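PDB 2R8B: uncharacterized protein Atu2452 from Agrobacterium tumefaciens, which is of unknown function but belongs to the dienelactone hydrolase family of the alpha/beta-hydrolase clan and is probably a serine hydrolase. Local coordinates for residues Arg189-Cys202 with Gln217-His230. Sequence-based numbering, arbitrary orientation.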
loop_
_atom_site.group_PDB
_atom_site.type_symbol
_atom_site.label_atom_id
_atom_site.label_comp_id
_atom_site.label_asym_id
_atom_site.label_seq_id
_atom_site.Cartn_x
_atom_site.Cartn_y
_atom_site.Cartn_z
ATOM N N ARG A 189 8.609 11.937 -3.276
ATOM C CA ARG A 189 7.577 11.015 -2.809
ATOM C C ARG A 189 6.264 11.745 -2.805
ATOM O O ARG A 189 6.200 12.926 -2.466
ATOM C CB ARG A 189 7.865 10.533 -1.418
ATOM C CG ARG A 189 8.322 9.139 -1.334
ATOM C CD ARG A 189 7.362 8.453 -0.368
ATOM N NE ARG A 189 6.746 9.357 0.626
ATOM C CZ ARG A 189 6.779 9.171 1.960
ATOM N NH1 ARG A 189 7.423 8.110 2.472
ATOM N NH2 ARG A 189 6.155 10.024 2.778
ATOM N N ARG A 190 5.219 11.062 -3.225
ATOM C CA ARG A 190 3.890 11.619 -3.134
ATOM C C ARG A 190 3.031 10.576 -2.491
ATOM O O ARG A 190 2.995 9.419 -2.982
ATOM C CB ARG A 190 3.349 11.952 -4.510
ATOM C CG ARG A 190 3.958 13.227 -5.049
ATOM C CD ARG A 190 3.540 13.566 -6.453
ATOM N NE ARG A 190 2.133 13.968 -6.606
ATOM C CZ ARG A 190 1.231 13.314 -7.366
ATOM N NH1 ARG A 190 1.562 12.196 -8.020
ATOM N NH2 ARG A 190 -0.017 13.763 -7.476
ATOM N N VAL A 191 2.341 10.953 -1.414
ATOM C CA VAL A 191 1.314 10.072 -0.905
ATOM C C VAL A 191 -0.108 10.611 -0.773
ATOM O O VAL A 191 -0.340 11.781 -0.392
ATOM C CB VAL A 191 1.772 9.194 0.329
ATOM C CG1 VAL A 191 3.199 9.468 0.737
ATOM C CG2 VAL A 191 0.786 9.215 1.441
ATOM N N LEU A 192 -1.040 9.708 -1.105
ATOM C CA LEU A 192 -2.475 9.952 -0.968
ATOM C C LEU A 192 -3.098 9.081 0.115
ATOM O O LEU A 192 -3.020 7.853 0.050
ATOM C CB LEU A 192 -3.178 9.656 -2.287
ATOM C CG LEU A 192 -4.695 9.752 -2.191
ATOM C CD1 LEU A 192 -5.096 11.075 -1.667
ATOM C CD2 LEU A 192 -5.310 9.549 -3.517
ATOM N N ILE A 193 -3.726 9.697 1.102
ATOM C CA ILE A 193 -4.518 8.942 2.054
ATOM C C ILE A 193 -5.995 9.226 1.816
ATOM O O ILE A 193 -6.397 10.402 1.682
ATOM C CB ILE A 193 -4.143 9.277 3.467
ATOM C CG1 ILE A 193 -2.637 9.050 3.663
ATOM C CG2 ILE A 193 -4.890 8.354 4.415
ATOM C CD1 ILE A 193 -1.987 9.816 4.829
ATOM N N THR A 194 -6.800 8.170 1.737
ATOM C CA THR A 194 -8.229 8.331 1.627
ATOM C C THR A 194 -8.812 7.716 2.872
ATOM O O THR A 194 -8.380 6.651 3.336
ATOM C CB THR A 194 -8.800 7.564 0.408
ATOM O OG1 THR A 194 -8.752 6.154 0.677
ATOM C CG2 THR A 194 -8.000 7.839 -0.910
ATOM N N ALA A 195 -9.816 8.354 3.433
ATOM C CA ALA A 195 -10.290 7.904 4.726
ATOM C C ALA A 195 -11.754 8.258 5.068
ATOM O O ALA A 195 -12.358 9.170 4.496
ATOM C CB ALA A 195 -9.344 8.387 5.800
ATOM N N GLY A 196 -12.327 7.515 6.003
ATOM C CA GLY A 196 -13.707 7.773 6.336
ATOM C C GLY A 196 -13.689 8.516 7.647
ATOM O O GLY A 196 -12.865 8.246 8.536
ATOM N N GLU A 197 -14.578 9.457 7.829
ATOM C CA GLU A 197 -14.510 10.012 9.132
ATOM C C GLU A 197 -15.331 9.268 10.209
ATOM O O GLU A 197 -15.195 9.582 11.380
ATOM C CB GLU A 197 -14.634 11.532 9.118
ATOM C CG GLU A 197 -15.860 12.063 8.541
ATOM C CD GLU A 197 -15.790 13.557 8.250
ATOM O OE1 GLU A 197 -14.836 14.030 7.595
ATOM O OE2 GLU A 197 -16.731 14.260 8.673
ATOM N N ARG A 198 -16.124 8.254 9.836
ATOM C CA ARG A 198 -16.871 7.445 10.832
ATOM C C ARG A 198 -16.613 5.959 10.672
ATOM O O ARG A 198 -17.465 5.091 10.919
ATOM C CB ARG A 198 -18.345 7.747 10.821
ATOM C CG ARG A 198 -18.652 8.941 11.607
ATOM C CD ARG A 198 -20.018 9.487 11.251
ATOM N NE ARG A 198 -19.826 10.435 10.173
ATOM C CZ ARG A 198 -20.075 11.737 10.264
ATOM N NH1 ARG A 198 -20.558 12.231 11.392
ATOM N NH2 ARG A 198 -19.845 12.529 9.208
ATOM N N ASP A 199 -15.367 5.712 10.325
ATOM C CA ASP A 199 -14.858 4.436 10.010
ATOM C C ASP A 199 -14.585 3.773 11.337
ATOM O O ASP A 199 -13.700 4.195 12.107
ATOM C CB ASP A 199 -13.609 4.682 9.204
ATOM C CG ASP A 199 -13.008 3.443 8.690
ATOM O OD1 ASP A 199 -13.296 2.355 9.267
ATOM O OD2 ASP A 199 -12.220 3.569 7.722
ATOM N N PRO A 200 -15.341 2.708 11.638
ATOM C CA PRO A 200 -15.191 2.194 12.992
ATOM C C PRO A 200 -13.815 1.494 13.119
ATOM O O PRO A 200 -13.361 1.204 14.213
ATOM C CB PRO A 200 -16.357 1.199 13.115
ATOM C CG PRO A 200 -16.577 0.714 11.734
ATOM C CD PRO A 200 -16.232 1.859 10.816
ATOM N N ILE A 201 -13.156 1.232 12.001
ATOM C CA ILE A 201 -11.874 0.567 12.060
ATOM C C ILE A 201 -10.709 1.569 12.083
ATOM O O ILE A 201 -9.602 1.224 12.539
ATOM C CB ILE A 201 -11.725 -0.463 10.913
ATOM C CG1 ILE A 201 -12.541 -1.726 11.254
ATOM C CG2 ILE A 201 -10.280 -0.851 10.731
ATOM C CD1 ILE A 201 -13.079 -2.473 10.055
ATOM N N CYS A 202 -10.944 2.798 11.605
ATOM C CA CYS A 202 -9.850 3.748 11.453
ATOM C C CYS A 202 -10.193 5.026 12.123
ATOM O O CYS A 202 -10.884 5.870 11.533
ATOM C CB CYS A 202 -9.577 3.993 9.996
ATOM S SG CYS A 202 -9.418 2.473 9.145
ATOM N N GLN A 217 8.471 12.885 6.773
ATOM C CA GLN A 217 9.552 12.178 6.102
ATOM C C GLN A 217 9.999 12.961 4.908
ATOM O O GLN A 217 11.096 12.741 4.411
ATOM C CB GLN A 217 9.095 10.834 5.618
ATOM C CG GLN A 217 9.102 9.765 6.622
ATOM C CD GLN A 217 8.522 8.511 6.049
ATOM O OE1 GLN A 217 7.456 8.522 5.435
ATOM N NE2 GLN A 217 9.222 7.415 6.217
ATOM N N GLY A 218 9.130 13.867 4.451
ATOM C CA GLY A 218 9.363 14.664 3.239
ATOM C C GLY A 218 8.379 14.281 2.139
ATOM O O GLY A 218 7.538 13.410 2.334
ATOM N N GLY A 219 8.478 14.918 0.973
ATOM C CA GLY A 219 7.524 14.650 -0.114
ATOM C C GLY A 219 6.199 15.343 0.164
ATOM O O GLY A 219 6.122 16.196 1.046
ATOM N N THR A 220 5.146 14.996 -0.577
ATOM C CA THR A 220 3.825 15.548 -0.253
ATOM C C THR A 220 2.978 14.434 0.319
ATOM O O THR A 220 3.282 13.241 0.138
ATOM C CB THR A 220 3.081 16.139 -1.459
ATOM O OG1 THR A 220 2.859 15.101 -2.427
ATOM C CG2 THR A 220 3.849 17.311 -2.071
ATOM N N VAL A 221 1.934 14.848 1.030
ATOM C CA VAL A 221 0.918 13.974 1.557
ATOM C C VAL A 221 -0.395 14.705 1.414
ATOM O O VAL A 221 -0.504 15.878 1.745
ATOM C CB VAL A 221 1.147 13.666 3.047
ATOM C CG1 VAL A 221 0.142 12.623 3.513
ATOM C CG2 VAL A 221 2.546 13.182 3.275
ATOM N N GLU A 222 -1.394 14.019 0.901
ATOM C CA GLU A 222 -2.703 14.607 0.772
ATOM C C GLU A 222 -3.673 13.635 1.382
ATOM O O GLU A 222 -3.568 12.442 1.124
ATOM C CB GLU A 222 -3.024 14.764 -0.680
ATOM C CG GLU A 222 -4.376 15.327 -0.918
ATOM C CD GLU A 222 -4.645 15.620 -2.409
ATOM O OE1 GLU A 222 -5.520 16.501 -2.670
ATOM O OE2 GLU A 222 -3.978 14.995 -3.305
ATOM N N THR A 223 -4.616 14.111 2.183
ATOM C CA THR A 223 -5.656 13.222 2.675
ATOM C C THR A 223 -6.986 13.669 2.122
ATOM O O THR A 223 -7.282 14.849 2.139
ATOM C CB THR A 223 -5.743 13.224 4.175
ATOM O OG1 THR A 223 -4.426 13.088 4.704
ATOM C CG2 THR A 223 -6.572 12.031 4.658
ATOM N N VAL A 224 -7.760 12.735 1.586
ATOM C CA VAL A 224 -9.087 13.034 1.095
ATOM C C VAL A 224 -10.036 12.304 2.033
ATOM O O VAL A 224 -9.907 11.111 2.222
ATOM C CB VAL A 224 -9.218 12.598 -0.400
ATOM C CG1 VAL A 224 -10.671 12.620 -0.870
ATOM C CG2 VAL A 224 -8.322 13.500 -1.320
ATOM N N TRP A 225 -10.931 13.026 2.690
ATOM C CA TRP A 225 -11.866 12.429 3.637
ATOM C C TRP A 225 -13.226 12.212 3.012
ATOM O O TRP A 225 -13.536 12.783 2.003
ATOM C CB TRP A 225 -12.051 13.353 4.823
ATOM C CG TRP A 225 -10.817 13.542 5.657
ATOM C CD1 TRP A 225 -9.877 14.555 5.551
ATOM C CD2 TRP A 225 -10.393 12.716 6.745
ATOM N NE1 TRP A 225 -8.891 14.400 6.522
ATOM C CE2 TRP A 225 -9.173 13.268 7.251
ATOM C CE3 TRP A 225 -10.910 11.565 7.336
ATOM C CZ2 TRP A 225 -8.467 12.688 8.329
ATOM C CZ3 TRP A 225 -10.207 10.975 8.375
ATOM C CH2 TRP A 225 -8.992 11.556 8.882
ATOM N N HIS A 226 -14.048 11.369 3.601
ATOM C CA HIS A 226 -15.468 11.418 3.316
ATOM C C HIS A 226 -16.146 11.201 4.642
ATOM O O HIS A 226 -15.510 10.623 5.544
ATOM C CB HIS A 226 -15.905 10.408 2.230
ATOM C CG HIS A 226 -15.652 8.962 2.557
ATOM N ND1 HIS A 226 -16.489 8.217 3.363
ATOM C CD2 HIS A 226 -14.685 8.108 2.133
ATOM C CE1 HIS A 226 -16.047 6.973 3.427
ATOM N NE2 HIS A 226 -14.952 6.879 2.692
ATOM N N PRO A 227 -17.428 11.620 4.781
ATOM C CA PRO A 227 -18.131 11.224 6.024
ATOM C C PRO A 227 -18.247 9.714 5.840
ATOM O O PRO A 227 -17.765 9.182 4.811
ATOM C CB PRO A 227 -19.492 11.892 5.901
ATOM C CG PRO A 227 -19.654 12.223 4.417
ATOM C CD PRO A 227 -18.301 12.294 3.795
ATOM N N GLY A 228 -18.851 8.955 6.726
ATOM C CA GLY A 228 -18.928 7.519 6.286
ATOM C C GLY A 228 -17.797 6.628 6.776
ATOM O O GLY A 228 -16.898 7.102 7.469
ATOM N N GLY A 229 -17.872 5.344 6.431
ATOM C CA GLY A 229 -17.251 4.281 7.211
ATOM C C GLY A 229 -16.001 3.767 6.568
ATOM O O GLY A 229 -15.249 4.531 5.990
ATOM N N HIS A 230 -15.811 2.450 6.643
ATOM C CA HIS A 230 -14.680 1.730 6.051
ATOM C C HIS A 230 -14.825 1.533 4.541
ATOM O O HIS A 230 -13.885 1.049 3.853
ATOM C CB HIS A 230 -14.578 0.353 6.699
ATOM C CG HIS A 230 -13.214 -0.256 6.613
ATOM N ND1 HIS A 230 -12.064 0.419 6.995
ATOM C CD2 HIS A 230 -12.812 -1.489 6.227
ATOM C CE1 HIS A 230 -11.017 -0.375 6.854
ATOM N NE2 HIS A 230 -11.443 -1.534 6.378
#
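V191, I193 and A195 of strand 190-196 each hydrogen-bond through N and O to strand 220-226, which runs parallel to it at a closest axis approach of 4.6 Å and forms the outermost strand on this side of the alpha/beta-hydrolase sheet. Helix 204-217 links the two in a beta-alpha-beta crossover and covers the face carrying V191, I193, V221, T223 and W225; there I193 CD1 packs on V221 CG1 (3.8 Å), and A195 CB lies against W225 CZ3. On the other face L192 CD1 meets V224 CG2 beneath helix 234-244. Where the strands begin, R189 NH1 gives a hydrogen bond to Q217 OE1 (3.0 Å), which lies in the guanidinium plane, although the donor stands well above the amide carbonyl plane. Q217 NE2 hydrogen-bonds to L159 O. At the C-terminal ends G196 CA sits over one face of the H226 ring, a CH-pi contact. The loops that follow bring D199 and H230 together as in a Ser-His-Asp triad, probably with S149 as nucleophile. D199 presents the syn lone pair of OD2 to H230 ND1 (3.2 Å, 169°), its chi1 of -175° swinging the carboxylate away from the backbone N; H173 ND1 also hydrogen-bonds to OD2. An Asx turn, I201 N to D199 OD1, steadies the carboxylate, while I201 CD1 rests 4.0 Å from the centroid of the H230 ring, over its face.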